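Local atomic coordinates of arginase (Glaciozyma antarctica, PDB entry 5YNL), a protein that probably hydrolyses L-arginine to L-ornithine and urea as a cold-adapted, metal-dependent enzyme of the arginase family in an Antarctic yeast. Residues A[179-184]-A[231-236]; A[252-257]-A[304-309]; A[169-174]-A[277-282]. All blocks are in the same frame, centred on the assembly; numbering follows the deposited sequence.

Interaction 1: A[179-184]-A[231-236]; sequences AHADIN and IGLRDI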
ATOM      1  N   ALA A 179      -2.829   4.418 -10.139  1.00 35.24           N
ATOM      2  CA  ALA A 179      -3.239   4.593 -11.526  1.00 35.70           C
ATOM      3  C   ALA A 179      -2.619   3.486 -12.368  1.00 37.87           C
ATOM      4  O   ALA A 179      -3.041   3.242 -13.504  1.00 38.71           O
ATOM      5  CB  ALA A 179      -2.794   5.956 -12.033  1.00 36.39           C
ATOM      6  N   HIS A 180      -1.604   2.831 -11.802  1.00 42.99           N
ATOM      7  CA  HIS A 180      -0.815   1.831 -12.518  1.00 45.77           C
ATOM      8  C   HIS A 180      -0.897   0.466 -11.868  1.00 45.92           C
ATOM      9  O   HIS A 180      -0.883   0.353 -10.647  1.00 46.13           O
ATOM     10  CB  HIS A 180       0.653   2.250 -12.544  1.00 49.82           C
ATOM     11  CG  HIS A 180       0.866   3.670 -12.932  1.00 49.81           C
ATOM     12  ND1 HIS A 180       0.363   4.206 -14.105  1.00 48.28           N
ATOM     13  CD2 HIS A 180       1.521   4.679 -12.312  1.00 52.50           C
ATOM     14  CE1 HIS A 180       0.707   5.474 -14.187  1.00 48.71           C
ATOM     15  NE2 HIS A 180       1.413   5.789 -13.109  1.00 50.55           N
ATOM     16  N   ALA A 181      -0.935  -0.575 -12.693  1.00 46.96           N
ATOM     17  CA  ALA A 181      -0.973  -1.948 -12.188  1.00 46.96           C
ATOM     18  C   ALA A 181       0.391  -2.429 -11.681  1.00 49.54           C
ATOM     19  O   ALA A 181       0.449  -3.348 -10.867  1.00 49.27           O
ATOM     20  CB  ALA A 181      -1.539  -2.912 -13.245  1.00 47.17           C
ATOM     21  N   ASP A 182       1.475  -1.814 -12.161  1.00 50.05           N
ATOM     22  CA  ASP A 182       2.837  -2.197 -11.760  1.00 54.29           C
ATOM     23  C   ASP A 182       3.071  -3.731 -11.760  1.00 52.67           C
ATOM     24  O   ASP A 182       3.714  -4.277 -10.854  1.00 53.86           O
ATOM     25  CB  ASP A 182       3.182  -1.603 -10.379  1.00 57.45           C
ATOM     26  CG  ASP A 182       3.245  -0.081 -10.378  1.00 60.21           C
ATOM     27  OD1 ASP A 182       3.410   0.524 -11.453  1.00 60.17           O
ATOM     28  OD2 ASP A 182       3.152   0.517  -9.285  1.00 62.19           O
ATOM     29  N   ILE A 183       2.548  -4.424 -12.767  1.00 60.88           N
ATOM     30  CA  ILE A 183       2.585  -5.882 -12.741  1.00 60.93           C
ATOM     31  C   ILE A 183       3.502  -6.508 -13.793  1.00 64.08           C
ATOM     32  O   ILE A 183       3.534  -7.729 -13.947  1.00 65.63           O
ATOM     33  CB  ILE A 183       1.153  -6.491 -12.808  1.00 59.79           C
ATOM     34  CG1 ILE A 183       1.096  -7.843 -12.089  1.00 60.42           C
ATOM     35  CG2 ILE A 183       0.662  -6.605 -14.240  1.00 61.19           C
ATOM     36  CD1 ILE A 183      -0.306  -8.288 -11.798  1.00 59.20           C
ATOM     37  N   ASN A 184       4.267  -5.678 -14.492  1.00 72.52           N
ATOM     38  CA  ASN A 184       5.175  -6.187 -15.521  1.00 75.81           C
ATOM     39  C   ASN A 184       6.228  -7.163 -15.018  1.00 77.54           C
ATOM     40  O   ASN A 184       6.857  -6.934 -13.986  1.00 76.82           O
ATOM     41  CB  ASN A 184       5.877  -5.045 -16.256  1.00 77.06           C
ATOM     42  CG  ASN A 184       5.344  -4.849 -17.650  1.00 78.38           C
ATOM     43  OD1 ASN A 184       4.534  -5.641 -18.129  1.00 78.61           O
ATOM     44  ND2 ASN A 184       5.805  -3.806 -18.320  1.00 79.56           N
ATOM     45  N   ILE A 231      -7.706  -0.611  -7.279  1.00 21.25           N
ATOM     46  CA  ILE A 231      -8.685   0.462  -7.323  1.00 19.28           C
ATOM     47  C   ILE A 231      -7.987   1.701  -7.824  1.00 19.12           C
ATOM     48  O   ILE A 231      -6.946   2.090  -7.249  1.00 19.10           O
ATOM     49  CB  ILE A 231      -9.221   0.773  -5.920  1.00 17.69           C
ATOM     50  CG1 ILE A 231      -9.965  -0.453  -5.382  1.00 18.14           C
ATOM     51  CG2 ILE A 231     -10.136   1.995  -5.955  1.00 16.22           C
ATOM     52  CD1 ILE A 231     -10.257  -0.428  -3.889  1.00 17.20           C
ATOM     53  N   GLY A 232      -8.557   2.341  -8.854  1.00 30.25           N
ATOM     54  CA  GLY A 232      -8.061   3.614  -9.360  1.00 30.47           C
ATOM     55  C   GLY A 232      -7.310   3.529 -10.680  1.00 34.40           C
ATOM     56  O   GLY A 232      -6.832   4.543 -11.199  1.00 38.29           O
ATOM     57  N   LEU A 233      -7.201   2.320 -11.228  1.00 30.81           N
ATOM     58  CA  LEU A 233      -6.444   2.098 -12.461  1.00 35.22           C
ATOM     59  C   LEU A 233      -6.925   2.969 -13.640  1.00 35.68           C
ATOM     60  O   LEU A 233      -8.139   3.217 -13.814  1.00 32.44           O
ATOM     61  CB  LEU A 233      -6.473   0.621 -12.855  1.00 35.06           C
ATOM     62  CG  LEU A 233      -5.737  -0.397 -11.975  1.00 36.10           C
ATOM     63  CD1 LEU A 233      -5.855  -1.795 -12.607  1.00 36.72           C
ATOM     64  CD2 LEU A 233      -4.272  -0.032 -11.784  1.00 39.70           C
ATOM     65  N   ARG A 234      -5.968   3.467 -14.419  1.00 57.44           N
ATOM     66  CA  ARG A 234      -6.294   4.163 -15.659  1.00 58.11           C
ATOM     67  C   ARG A 234      -5.234   3.922 -16.746  1.00 61.47           C
ATOM     68  O   ARG A 234      -5.554   3.368 -17.795  1.00 61.19           O
ATOM     69  CB  ARG A 234      -6.630   5.650 -15.426  1.00 58.61           C
ATOM     70  CG  ARG A 234      -5.458   6.536 -15.089  1.00 62.53           C
ATOM     71  CD  ARG A 234      -5.665   7.236 -13.784  1.00 62.16           C
ATOM     72  NE  ARG A 234      -5.631   8.680 -13.943  1.00 64.27           N
ATOM     73  CZ  ARG A 234      -5.186   9.519 -13.013  1.00 66.51           C
ATOM     74  NH1 ARG A 234      -4.734   9.036 -11.860  1.00 66.95           N
ATOM     75  NH2 ARG A 234      -5.195  10.835 -13.231  1.00 68.60           N
ATOM     76  N   ASP A 235      -3.982   4.288 -16.498  1.00 80.07           N
ATOM     77  CA  ASP A 235      -2.927   3.932 -17.444  1.00 84.23           C
ATOM     78  C   ASP A 235      -2.165   2.680 -17.010  1.00 82.06           C
ATOM     79  O   ASP A 235      -1.408   2.702 -16.036  1.00 81.19           O
ATOM     80  CB  ASP A 235      -1.956   5.091 -17.720  1.00 89.39           C
ATOM     81  CG  ASP A 235      -0.883   4.722 -18.746  1.00 94.36           C
ATOM     82  OD1 ASP A 235      -1.233   4.491 -19.924  1.00 97.08           O
ATOM     83  OD2 ASP A 235       0.311   4.666 -18.380  1.00 95.14           O
ATOM     84  N   ILE A 236      -2.383   1.585 -17.731  1.00127.04           N
ATOM     85  CA  ILE A 236      -1.557   0.401 -17.564  1.00126.01           C
ATOM     86  C   ILE A 236      -0.098   0.814 -17.835  1.00130.47           C
ATOM     87  O   ILE A 236       0.390   0.786 -18.972  1.00134.56           O
ATOM     88  CB  ILE A 236      -2.074  -0.789 -18.442  1.00125.11           C
ATOM     89  CG1 ILE A 236      -3.152  -1.580 -17.691  1.00119.95           C
ATOM     90  CG2 ILE A 236      -0.968  -1.754 -18.824  1.00126.70           C
ATOM     91  CD1 ILE A 236      -4.503  -0.909 -17.611  1.00118.45           C
TER
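The shortest polar bond runs from His180 ND1 to the carbonyl O of Asp235, at 3.0 Å and almost straight (175°). The oxygen lies in the plane of the imidazole, and ND1 in turn lies in the plane of the carbonyl, so the ring meets its acceptor edge-on. The first torsion of His180, with CG anti to its carbonyl carbon (chi1 -47°), swings the ring beside the 231-236 turn, and chi2 rotates its ND1 edge onto Asp235 O. Over one face of the same ring sits the methyl of Ala179. A backbone bond adds a second tie, Arg234 N giving its hydrogen to Ala179 O at 3.1 Å. This oxygen also stands 3.1 Å from Asp235 O, two acceptors side by side; their mutual repulsion is probably offset by the N-H donor that each receives. Leu233 adds an apolar contact: its CD2 methyl rests on the peptide between His180 and Ala181, 3.4 Å from His180 C, with the methyl of Ala181 close by. Arg234, bent at chi2 and chi3, folds its chain over Ala179, where CD lies 3.6 Å from Ala179 CB, and its guanidinium reaches NH1 weakly to the carbonyl of Asp288. Gly232 has a positive phi (105°) at which a side chain would crowd the preceding carbonyl, and there the chain turns a corner. Asp178, His180 and Asp182 match the D-x-H-x-D signature that supplies manganese ligands in well-studied arginases; His180 N is bonded to Asp178 OD1. With ND1 turned to a main-chain carbonyl, the imidazole is held here as a donor to the turn, an orientation unlike the ND1 coordination of manganese expected at this motif in related arginases.

Interaction 2: A[252-257]-A[304-309]; sequences FSMFHV and GGLTFR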
ATOM      1  N   PHE A 252     -10.553  -2.705 -10.348  1.00 28.89           N
ATOM      2  CA  PHE A 252     -11.553  -1.640 -10.403  1.00 29.84           C
ATOM      3  C   PHE A 252     -10.908  -0.378 -10.899  1.00 30.33           C
ATOM      4  O   PHE A 252     -10.191   0.298 -10.165  1.00 29.16           O
ATOM      5  CB  PHE A 252     -12.195  -1.422  -9.042  1.00 29.24           C
ATOM      6  CG  PHE A 252     -13.078  -2.555  -8.633  1.00 30.25           C
ATOM      7  CD1 PHE A 252     -14.293  -2.771  -9.291  1.00 33.29           C
ATOM      8  CD2 PHE A 252     -12.675  -3.451  -7.654  1.00 28.80           C
ATOM      9  CE1 PHE A 252     -15.101  -3.834  -8.942  1.00 34.61           C
ATOM     10  CE2 PHE A 252     -13.491  -4.518  -7.291  1.00 30.22           C
ATOM     11  CZ  PHE A 252     -14.697  -4.707  -7.942  1.00 33.00           C
ATOM     12  N   SER A 253     -11.127  -0.080 -12.168  1.00 26.21           N
ATOM     13  CA  SER A 253     -10.511   1.086 -12.761  1.00 27.09           C
ATOM     14  C   SER A 253     -11.414   2.292 -12.538  1.00 27.80           C
ATOM     15  O   SER A 253     -12.474   2.180 -11.902  1.00 27.73           O
ATOM     16  CB  SER A 253     -10.299   0.864 -14.257  1.00 28.81           C
ATOM     17  OG  SER A 253     -11.525   1.024 -14.935  1.00 30.31           O
ATOM     18  N   MET A 254     -10.995   3.432 -13.084  1.00 24.54           N
ATOM     19  CA  MET A 254     -11.722   4.694 -12.937  1.00 25.13           C
ATOM     20  C   MET A 254     -13.075   4.606 -13.624  1.00 26.06           C
ATOM     21  O   MET A 254     -14.043   5.227 -13.175  1.00 26.29           O
ATOM     22  CB  MET A 254     -10.901   5.884 -13.477  1.00 26.98           C
ATOM     23  CG  MET A 254      -9.667   6.219 -12.654  1.00 27.71           C
ATOM     24  SD  MET A 254     -10.072   6.448 -10.906  1.00 25.32           S
ATOM     25  CE  MET A 254     -11.093   7.923 -11.037  1.00 26.73           C
ATOM     26  N   PHE A 255     -13.134   3.818 -14.694  1.00 26.18           N
ATOM     27  CA  PHE A 255     -14.398   3.505 -15.373  1.00 27.88           C
ATOM     28  C   PHE A 255     -15.389   2.880 -14.392  1.00 28.87           C
ATOM     29  O   PHE A 255     -16.517   3.323 -14.287  1.00 30.28           O
ATOM     30  CB  PHE A 255     -14.121   2.576 -16.562  1.00 28.89           C
ATOM     31  CG  PHE A 255     -15.355   1.996 -17.203  1.00 31.45           C
ATOM     32  CD1 PHE A 255     -16.052   2.705 -18.192  1.00 32.47           C
ATOM     33  CD2 PHE A 255     -15.796   0.718 -16.870  1.00 32.58           C
ATOM     34  CE1 PHE A 255     -17.174   2.145 -18.829  1.00 35.34           C
ATOM     35  CE2 PHE A 255     -16.917   0.164 -17.492  1.00 35.02           C
ATOM     36  CZ  PHE A 255     -17.605   0.883 -18.465  1.00 36.74           C
ATOM     37  N   HIS A 256     -14.938   1.879 -13.637  1.00 28.70           N
ATOM     38  CA  HIS A 256     -15.764   1.231 -12.613  1.00 29.75           C
ATOM     39  C   HIS A 256     -16.043   2.170 -11.447  1.00 28.96           C
ATOM     40  O   HIS A 256     -17.128   2.106 -10.839  1.00 31.58           O
ATOM     41  CB  HIS A 256     -15.090  -0.024 -12.077  1.00 27.46           C
ATOM     42  CG  HIS A 256     -14.815  -1.056 -13.123  1.00 27.90           C
ATOM     43  ND1 HIS A 256     -13.540  -1.358 -13.553  1.00 26.67           N
ATOM     44  CD2 HIS A 256     -15.660  -1.862 -13.817  1.00 29.79           C
ATOM     45  CE1 HIS A 256     -13.609  -2.311 -14.480  1.00 27.84           C
ATOM     46  NE2 HIS A 256     -14.879  -2.632 -14.651  1.00 29.50           N
ATOM     47  N   VAL A 257     -15.084   3.035 -11.101  1.00 23.37           N
ATOM     48  CA  VAL A 257     -15.399   3.950 -10.018  1.00 22.40           C
ATOM     49  C   VAL A 257     -16.502   4.887 -10.489  1.00 23.71           C
ATOM     50  O   VAL A 257     -17.482   5.074  -9.781  1.00 24.22           O
ATOM     51  CB  VAL A 257     -14.201   4.729  -9.504  1.00 20.36           C
ATOM     52  CG1 VAL A 257     -14.685   5.845  -8.579  1.00 19.83           C
ATOM     53  CG2 VAL A 257     -13.185   3.768  -8.799  1.00 18.59           C
ATOM     54  N   GLY A 304      -8.906  13.088 -14.228  1.00 42.18           N
ATOM     55  CA  GLY A 304      -9.359  11.709 -14.376  1.00 38.10           C
ATOM     56  C   GLY A 304      -8.945  10.724 -13.285  1.00 36.31           C
ATOM     57  O   GLY A 304      -9.179   9.507 -13.415  1.00 33.40           O
ATOM     58  N   GLY A 305      -8.345  11.225 -12.205  1.00 24.08           N
ATOM     59  CA  GLY A 305      -7.985  10.365 -11.088  1.00 21.68           C
ATOM     60  C   GLY A 305      -9.024  10.396  -9.973  1.00 20.06           C
ATOM     61  O   GLY A 305     -10.027  11.113 -10.089  1.00 20.23           O
ATOM     62  N   LEU A 306      -8.816   9.627  -8.906  1.00 32.83           N
ATOM     63  CA  LEU A 306      -9.704   9.700  -7.743  1.00 28.52           C
ATOM     64  C   LEU A 306      -9.763  11.148  -7.217  1.00 28.35           C
ATOM     65  O   LEU A 306      -8.789  11.881  -7.340  1.00 30.50           O
ATOM     66  CB  LEU A 306      -9.242   8.750  -6.613  1.00 25.36           C
ATOM     67  CG  LEU A 306      -9.302   7.242  -6.905  1.00 24.38           C
ATOM     68  CD1 LEU A 306      -8.651   6.422  -5.750  1.00 22.24           C
ATOM     69  CD2 LEU A 306     -10.753   6.785  -7.176  1.00 23.67           C
ATOM     70  N   THR A 307     -10.897  11.584  -6.674  1.00 35.73           N
ATOM     71  CA  THR A 307     -10.897  12.853  -5.938  1.00 34.85           C
ATOM     72  C   THR A 307     -10.265  12.601  -4.575  1.00 32.44           C
ATOM     73  O   THR A 307     -10.064  11.438  -4.186  1.00 31.24           O
ATOM     74  CB  THR A 307     -12.287  13.381  -5.693  1.00 33.45           C
ATOM     75  OG1 THR A 307     -12.995  12.448  -4.850  1.00 31.23           O
ATOM     76  CG2 THR A 307     -13.010  13.605  -7.028  1.00 35.77           C
ATOM     77  N   PHE A 308      -9.975  13.668  -3.837  1.00 38.04           N
ATOM     78  CA  PHE A 308      -9.470  13.486  -2.487  1.00 37.36           C
ATOM     79  C   PHE A 308     -10.479  12.746  -1.611  1.00 36.36           C
ATOM     80  O   PHE A 308     -10.108  11.849  -0.852  1.00 35.62           O
ATOM     81  CB  PHE A 308      -9.130  14.797  -1.810  1.00 39.58           C
ATOM     82  CG  PHE A 308      -8.996  14.652  -0.318  1.00 40.01           C
ATOM     83  CD1 PHE A 308      -7.860  14.059   0.234  1.00 39.83           C
ATOM     84  CD2 PHE A 308     -10.023  15.071   0.542  1.00 40.86           C
ATOM     85  CE1 PHE A 308      -7.734  13.891   1.617  1.00 40.44           C
ATOM     86  CE2 PHE A 308      -9.899  14.904   1.930  1.00 41.57           C
ATOM     87  CZ  PHE A 308      -8.748  14.303   2.465  1.00 41.31           C
ATOM     88  N   ARG A 309     -11.747  13.143  -1.711  1.00 26.12           N
ATOM     89  CA  ARG A 309     -12.815  12.496  -0.950  1.00 25.62           C
ATOM     90  C   ARG A 309     -12.832  10.971  -1.164  1.00 23.84           C
ATOM     91  O   ARG A 309     -12.870  10.214  -0.188  1.00 23.54           O
ATOM     92  CB  ARG A 309     -14.183  13.146  -1.230  1.00 26.49           C
ATOM     93  CG  ARG A 309     -14.487  14.364  -0.340  1.00 28.72           C
ATOM     94  CD  ARG A 309     -15.741  15.114  -0.788  1.00 29.98           C
ATOM     95  NE  ARG A 309     -16.877  14.221  -1.044  1.00 28.99           N
ATOM     96  CZ  ARG A 309     -18.058  14.606  -1.537  1.00 29.92           C
ATOM     97  NH1 ARG A 309     -18.273  15.880  -1.826  1.00 31.84           N
ATOM     98  NH2 ARG A 309     -19.016  13.708  -1.747  1.00 29.21           N
TER
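Three successive bends of the same sense (chi1 -69°, chi2 -53°, chi3 -66°) coil Met254 into a hook that puts its CG, SD and CE against the chain at Gly304 to Leu306. CG lies 3.4 Å from the carbonyl O of Gly304. Further along, the terminal methyl lies on the backbone itself, CE being 3.4 Å from Gly305 C and near the amide of Leu306. The sulfur faces a branched side chain instead: SD and Leu306 CD2 are 3.8 Å apart, the two chains passing at a slant. The same CD2 methyl is approached by Val257 CG2 at 4.2 Å, one helical turn on from Met254, so Leu306 is touched by two side chains of one helix face. No hydrogen bond joins the segments, and the fit is one of methyls, a thioether and flat peptide groups. Polar work is done within each partner. Ser253, at the N-cap, gives its N-H to His256 ND1, nearly in the imidazole plane, over 3.1 Å. Thr307 caps the second helix with its side chain, while its own N-H goes to Glu310 OE1, as in a capping box. The glycine side is also tied down by Gly305 N bonding to Asp291 OD2, and Leu306 also touches Ile314 of helix 308-320. Thus the start of helix 254-273, directly after the edge strand 250-253, packs on the loop leading into helix 308-320: neighbouring helix N-termini above the strand ends, as expected of the alpha/beta sheet architecture of arginases.

Interaction 3: A[169-174]-A[277-282]; sequences YPEACL and RTRPIH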
ATOM      1  N   TYR A 169       1.825 -11.829   8.171  1.00 53.17           N
ATOM      2  CA  TYR A 169       0.440 -12.219   7.941  1.00 52.39           C
ATOM      3  C   TYR A 169       0.311 -12.919   6.595  1.00 52.73           C
ATOM      4  O   TYR A 169       0.011 -12.276   5.581  1.00 50.59           O
ATOM      5  CB  TYR A 169      -0.495 -11.000   7.989  1.00 49.23           C
ATOM      6  CG  TYR A 169      -0.490 -10.245   9.306  1.00 48.90           C
ATOM      7  CD1 TYR A 169      -1.088 -10.779  10.438  1.00 50.41           C
ATOM      8  CD2 TYR A 169       0.099  -8.983   9.406  1.00 47.32           C
ATOM      9  CE1 TYR A 169      -1.097 -10.089  11.637  1.00 50.35           C
ATOM     10  CE2 TYR A 169       0.097  -8.278  10.610  1.00 47.25           C
ATOM     11  CZ  TYR A 169      -0.507  -8.837  11.727  1.00 48.74           C
ATOM     12  OH  TYR A 169      -0.516  -8.148  12.929  1.00 49.20           O
ATOM     13  N   PRO A 170       0.570 -14.236   6.571  1.00 44.24           N
ATOM     14  CA  PRO A 170       0.459 -15.009   5.330  1.00 45.08           C
ATOM     15  C   PRO A 170      -0.974 -15.062   4.851  1.00 43.81           C
ATOM     16  O   PRO A 170      -1.216 -15.345   3.684  1.00 43.76           O
ATOM     17  CB  PRO A 170       0.900 -16.418   5.741  1.00 48.88           C
ATOM     18  CG  PRO A 170       1.757 -16.206   6.946  1.00 49.92           C
ATOM     19  CD  PRO A 170       1.179 -15.012   7.662  1.00 47.23           C
ATOM     20  N   GLU A 171      -1.922 -14.802   5.740  1.00 47.22           N
ATOM     21  CA  GLU A 171      -3.316 -14.816   5.336  1.00 46.17           C
ATOM     22  C   GLU A 171      -3.874 -13.423   5.077  1.00 42.62           C
ATOM     23  O   GLU A 171      -5.097 -13.239   5.032  1.00 41.58           O
ATOM     24  CB  GLU A 171      -4.160 -15.568   6.367  1.00 48.11           C
ATOM     25  CG  GLU A 171      -3.766 -17.067   6.516  1.00 52.07           C
ATOM     26  CD  GLU A 171      -3.892 -17.824   5.206  1.00 53.13           C
ATOM     27  OE1 GLU A 171      -4.633 -17.353   4.316  1.00 51.16           O
ATOM     28  OE2 GLU A 171      -3.263 -18.888   5.049  1.00 56.11           O
ATOM     29  N   ALA A 172      -2.992 -12.441   4.879  1.00 40.25           N
ATOM     30  CA  ALA A 172      -3.453 -11.071   4.610  1.00 37.10           C
ATOM     31  C   ALA A 172      -3.995 -10.934   3.185  1.00 35.97           C
ATOM     32  O   ALA A 172      -3.769 -11.802   2.334  1.00 37.58           O
ATOM     33  CB  ALA A 172      -2.337 -10.073   4.843  1.00 36.13           C
ATOM     34  N   CYS A 173      -4.692  -9.840   2.911  1.00 37.19           N
ATOM     35  CA  CYS A 173      -5.057  -9.533   1.540  1.00 36.14           C
ATOM     36  C   CYS A 173      -4.488  -8.160   1.176  1.00 34.09           C
ATOM     37  O   CYS A 173      -4.077  -7.415   2.067  1.00 33.28           O
ATOM     38  CB  CYS A 173      -6.573  -9.557   1.383  1.00 35.41           C
ATOM     39  SG  CYS A 173      -7.421  -8.260   2.257  1.00 32.84           S
ATOM     40  N   LEU A 174      -4.453  -7.810  -0.109  1.00 31.17           N
ATOM     41  CA  LEU A 174      -3.784  -6.576  -0.504  1.00 29.77           C
ATOM     42  C   LEU A 174      -4.679  -5.693  -1.348  1.00 28.05           C
ATOM     43  O   LEU A 174      -5.190  -6.126  -2.402  1.00 28.46           O
ATOM     44  CB  LEU A 174      -2.497  -6.888  -1.268  1.00 31.36           C
ATOM     45  CG  LEU A 174      -1.696  -5.779  -1.984  1.00 31.56           C
ATOM     46  CD1 LEU A 174      -1.275  -4.657  -1.039  1.00 31.96           C
ATOM     47  CD2 LEU A 174      -0.464  -6.376  -2.678  1.00 33.80           C
ATOM     48  N   ARG A 277     -14.544 -11.076   5.976  1.00 40.18           N
ATOM     49  CA  ARG A 277     -13.928 -10.070   6.838  1.00 40.12           C
ATOM     50  C   ARG A 277     -13.067 -10.667   7.952  1.00 40.14           C
ATOM     51  O   ARG A 277     -13.121 -10.201   9.099  1.00 40.62           O
ATOM     52  CB  ARG A 277     -14.986  -9.154   7.465  1.00 41.04           C
ATOM     53  CG  ARG A 277     -15.803  -8.337   6.456  1.00 41.36           C
ATOM     54  CD  ARG A 277     -14.929  -7.523   5.516  1.00 40.05           C
ATOM     55  NE  ARG A 277     -15.766  -6.679   4.667  1.00 40.57           N
ATOM     56  CZ  ARG A 277     -16.364  -7.094   3.553  1.00 41.27           C
ATOM     57  NH1 ARG A 277     -16.206  -8.346   3.140  1.00 40.72           N
ATOM     58  NH2 ARG A 277     -17.119  -6.264   2.856  1.00 42.21           N
ATOM     59  N   THR A 278     -12.267 -11.681   7.632  1.00 53.80           N
ATOM     60  CA  THR A 278     -11.379 -12.247   8.642  1.00 54.10           C
ATOM     61  C   THR A 278      -9.885 -12.127   8.312  1.00 53.04           C
ATOM     62  O   THR A 278      -9.049 -12.465   9.132  1.00 53.68           O
ATOM     63  CB  THR A 278     -11.748 -13.706   8.974  1.00 56.63           C
ATOM     64  OG1 THR A 278     -12.003 -14.420   7.760  1.00 57.20           O
ATOM     65  CG2 THR A 278     -12.988 -13.763   9.863  1.00 58.24           C
ATOM     66  N   ARG A 279      -9.555 -11.636   7.123  1.00 40.56           N
ATOM     67  CA  ARG A 279      -8.156 -11.472   6.709  1.00 39.44           C
ATOM     68  C   ARG A 279      -7.574 -10.111   7.081  1.00 39.55           C
ATOM     69  O   ARG A 279      -8.250  -9.084   6.936  1.00 39.44           O
ATOM     70  CB  ARG A 279      -8.032 -11.660   5.184  1.00 38.44           C
ATOM     71  CG  ARG A 279      -8.222 -13.121   4.684  1.00 41.33           C
ATOM     72  CD  ARG A 279      -7.898 -13.216   3.211  1.00 41.22           C
ATOM     73  NE  ARG A 279      -8.262 -14.492   2.605  1.00 44.14           N
ATOM     74  CZ  ARG A 279      -7.474 -15.567   2.550  1.00 46.95           C
ATOM     75  NH1 ARG A 279      -7.914 -16.668   1.970  1.00 49.89           N
ATOM     76  NH2 ARG A 279      -6.259 -15.552   3.076  1.00 47.15           N
ATOM     77  N   PRO A 280      -6.313 -10.091   7.549  1.00 40.07           N
ATOM     78  CA  PRO A 280      -5.645  -8.797   7.770  1.00 40.42           C
ATOM     79  C   PRO A 280      -5.615  -8.034   6.448  1.00 38.30           C
ATOM     80  O   PRO A 280      -5.546  -8.680   5.405  1.00 36.64           O
ATOM     81  CB  PRO A 280      -4.213  -9.199   8.161  1.00 41.49           C
ATOM     82  CG  PRO A 280      -4.330 -10.611   8.670  1.00 42.08           C
ATOM     83  CD  PRO A 280      -5.425 -11.232   7.826  1.00 40.72           C
ATOM     84  N   ILE A 281      -5.685  -6.707   6.476  1.00 30.25           N
ATOM     85  CA  ILE A 281      -5.669  -5.932   5.243  1.00 28.16           C
ATOM     86  C   ILE A 281      -4.368  -5.131   5.114  1.00 28.30           C
ATOM     87  O   ILE A 281      -3.965  -4.423   6.055  1.00 30.12           O
ATOM     88  CB  ILE A 281      -6.881  -4.951   5.160  1.00 27.39           C
ATOM     89  CG1 ILE A 281      -8.146  -5.697   4.722  1.00 27.20           C
ATOM     90  CG2 ILE A 281      -6.596  -3.792   4.193  1.00 25.36           C
ATOM     91  CD1 ILE A 281      -9.490  -4.936   5.022  1.00 27.96           C
ATOM     92  N   HIS A 282      -3.735  -5.232   3.944  1.00 30.54           N
ATOM     93  CA  HIS A 282      -2.609  -4.392   3.591  1.00 31.41           C
ATOM     94  C   HIS A 282      -3.126  -3.372   2.585  1.00 28.89           C
ATOM     95  O   HIS A 282      -3.497  -3.730   1.452  1.00 26.78           O
ATOM     96  CB  HIS A 282      -1.463  -5.218   2.978  1.00 32.23           C
ATOM     97  CG  HIS A 282      -0.156  -4.490   2.872  1.00 34.99           C
ATOM     98  ND1 HIS A 282      -0.005  -3.150   3.176  1.00 36.51           N
ATOM     99  CD2 HIS A 282       1.070  -4.913   2.483  1.00 37.07           C
ATOM    100  CE1 HIS A 282       1.250  -2.790   2.991  1.00 39.72           C
ATOM    101  NE2 HIS A 282       1.923  -3.843   2.561  1.00 39.92           N
TER
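Pro280 lies against one face of the Tyr169 ring, the two side chains slanting across each other with Pro280 CG 3.7 Å from Tyr169 CD1. Its CB also meets the methyl of Ala172, so the proline is wedged into the turn Tyr169 to Ala172, a type I beta turn. Beside the turn, Arg279 and Glu171 cross, their guanidinium and carboxylate planes 39° apart rather than coplanar. Arg279, extended from CG to NE, runs its methylenes past the carbonyl of Glu171 and brings NH2 to two of its oxygens, OE1 and the backbone O. Its salt bridge to Glu171 OE1 is short, 2.7 Å from NH2, but bent (134°), the carboxylate oxygen tilted 23° from the guanidinium plane. The bond from NH2 to Glu171 O, 3.2 Å, is straighter at the hydrogen, yet NH2 stands above the carbonyl plane. Arg227 brings a like charge close to Arg279 NH1, a repulsion that the Glu171 carboxylate may partly offset. Further in, side chains pair across two strands. Cys173 SG touches Ile281 CG1 at 3.6 Å on one face of the sheet, whereas on the other Leu174 and His282 lie side by side, pointing the same way, with Leu174 CD1 near His282 CB and CG, oblique to the ring. Between the backbones, Cys173 N bonds to Pro280 O (2.9 Å) and His282 N to Cys173 O (2.9 Å). Cys173 thus bonds to the residues before and after Ile281, the parallel beta register by which strands 173-177 and 281-286 begin side by side inside the eight-stranded sheet of the arginase fold.

In the fold
All three contacts reach one parallel sheet, but at opposite ends of its strands. Interaction 3 lies where strands 173-177 and 281-286 begin: a buried ladder of main-chain bonds with a salt bridge at the turn that precedes it. Interactions 1 and 2 gather where strands end, their centres about 12 Å apart, and they touch through the neighbouring strands 228-233 and 250-253. Partly buried interaction 1, at the signature loop following strand 173-177, is mostly polar, two N-H...O bonds backed by one leucine methyl; interaction 2 is buried and has no hydrogen bond across its segments, a methionine and leucine fit laid on peptide groups. Interaction 3 stands about 21 and 24 Å, centre to centre, from interactions 1 and 2.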